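Local coordinates for dicer Related Helicase (Caenorhabditis elegans, PDB 6M6S) that binds double-stranded RNA through this C-terminal domain, as part of a RIG-I-like helicase of the RNA interference pathway that probably hydrolyses ATP, at the zinc ion site. Numbering follows the deposited sequence.

The zinc ion site. Residues 14, 16-17, 19, 69, 71-73. With ZN (zinc ion), chain B.
Four cysteine sulfurs, presumably as thiolates, hold the structural zinc of this RIG-I-like C-terminal domain, supplied by two CxxC knuckles, Cys14–Cys17 and Cys69–Cys72, that tie two distant stretches of chain together. The cage is near tetrahedral, its angles running from 102° between Cys72 SG and Cys14 SG to 119° between Cys17 SG and Cys72 SG. Cys14 SG lies 2.4 Å from ZN, and the sulfurs of Cys17, Cys69 and Cys72 are bound at much the same length. The two knuckles repeat one geometry. Their first cysteines, Cys14 and Cys69, each close a strand (10-14 and 61-69) and carry SG anti to the backbone N; their second, Cys17 and Cys72, lie in loops and turn SG into the crowded position between backbone N and carbonyl carbon. Each turn folds its amide back onto the first sulfur: Cys17 N donates almost straight to Cys14 SG at 3.6 Å, and the bond from Cys72 N to Cys69 SG is closely similar. Such N-H groups would be expected to soften whatever negative charge gathers on the sulfurs. Asn16 bridges the knuckles. Its CB passes 4.6 Å from ZN without binding it; CG, anti to the backbone N (chi1 -177°), turns the amide across to the other knuckle, and ND2 donates to Cys72 SG at 3.3 Å, the sulfur lying in the amide plane. His71, at the matching position of the second knuckle, instead leans its ring toward the first, with Cys17 CB at the ring edge, in plane. Over one face of that imidazole, above its centre, Lys19 CE sits 3.8 Å from the ring plane.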
loop_
_atom_site.group_PDB
_atom_site.type_symbol
_atom_site.label_atom_id
_atom_site.label_comp_id
_atom_site.label_asym_id
_atom_site.label_seq_id
_atom_site.Cartn_x
_atom_site.Cartn_y
_atom_site.Cartn_z
ATOM N N CYS A 14 3.108 15.154 7.396
ATOM C CA CYS A 14 3.315 14.019 8.316
ATOM C C CYS A 14 1.992 13.350 8.539
ATOM O O CYS A 14 1.027 14.009 8.937
ATOM C CB CYS A 14 3.821 14.602 9.669
ATOM S SG CYS A 14 4.128 13.290 10.904
ATOM N N ASN A 16 1.109 11.529 10.961
ATOM C CA ASN A 16 0.773 11.539 12.374
ATOM C C ASN A 16 0.312 12.901 12.865
ATOM O O ASN A 16 -0.754 12.990 13.462
ATOM C CB ASN A 16 2.005 11.135 13.202
ATOM C CG ASN A 16 1.688 11.045 14.690
ATOM O OD1 ASN A 16 0.672 10.456 15.089
ATOM N ND2 ASN A 16 2.504 11.649 15.515
ATOM N N CYS A 17 1.117 13.958 12.663
ATOM C CA CYS A 17 0.785 15.272 13.245
ATOM C C CYS A 17 0.245 16.346 12.258
ATOM O O CYS A 17 -0.110 17.436 12.684
ATOM C CB CYS A 17 1.981 15.877 13.991
ATOM S SG CYS A 17 3.330 16.415 12.870
ATOM N N LYS A 19 1.783 18.193 10.049
ATOM C CA LYS A 19 2.603 19.312 9.634
ATOM C C LYS A 19 3.140 19.063 8.225
ATOM O O LYS A 19 3.406 17.930 7.810
ATOM C CB LYS A 19 3.807 19.464 10.576
ATOM C CG LYS A 19 3.460 19.993 11.972
ATOM C CD LYS A 19 3.017 21.447 11.948
ATOM C CE LYS A 19 2.893 21.933 13.388
ATOM N NZ LYS A 19 2.476 23.355 13.451
ATOM N N CYS A 69 10.239 13.592 11.995
ATOM C CA CYS A 69 9.415 14.812 11.895
ATOM C C CYS A 69 9.865 15.811 12.980
ATOM O O CYS A 69 9.931 15.481 14.199
ATOM C CB CYS A 69 7.948 14.405 12.053
ATOM S SG CYS A 69 6.791 15.857 12.182
ATOM N N HIS A 71 8.228 18.120 14.392
ATOM C CA HIS A 71 7.247 18.421 15.391
ATOM C C HIS A 71 6.885 17.219 16.285
ATOM O O HIS A 71 6.897 17.388 17.525
ATOM C CB HIS A 71 5.999 18.939 14.653
ATOM C CG HIS A 71 4.896 19.333 15.572
ATOM N ND1 HIS A 71 4.946 20.457 16.366
ATOM C CD2 HIS A 71 3.697 18.740 15.827
ATOM C CE1 HIS A 71 3.831 20.550 17.069
ATOM N NE2 HIS A 71 3.057 19.528 16.752
ATOM N N CYS A 72 6.577 16.053 15.680
ATOM C CA CYS A 72 6.076 14.917 16.497
ATOM C C CYS A 72 7.196 13.858 16.758
ATOM O O CYS A 72 7.001 12.905 17.550
ATOM C CB CYS A 72 4.844 14.240 15.853
ATOM S SG CYS A 72 5.152 13.260 14.423
ATOM N N LYS A 73 8.327 14.034 16.073
ATOM C CA LYS A 73 9.508 13.184 16.213
ATOM C C LYS A 73 9.392 11.749 15.727
ATOM O O LYS A 73 10.297 10.938 15.975
ATOM C CB LYS A 73 10.048 13.203 17.661
ATOM C CG LYS A 73 10.322 14.652 18.159
ATOM C CD LYS A 73 10.948 14.574 19.554
ATOM C CE LYS A 73 11.148 15.963 20.179
ATOM N NZ LYS A 73 11.853 15.886 21.514
HETATM ZN ZN ZN B . 4.840 14.746 12.643
#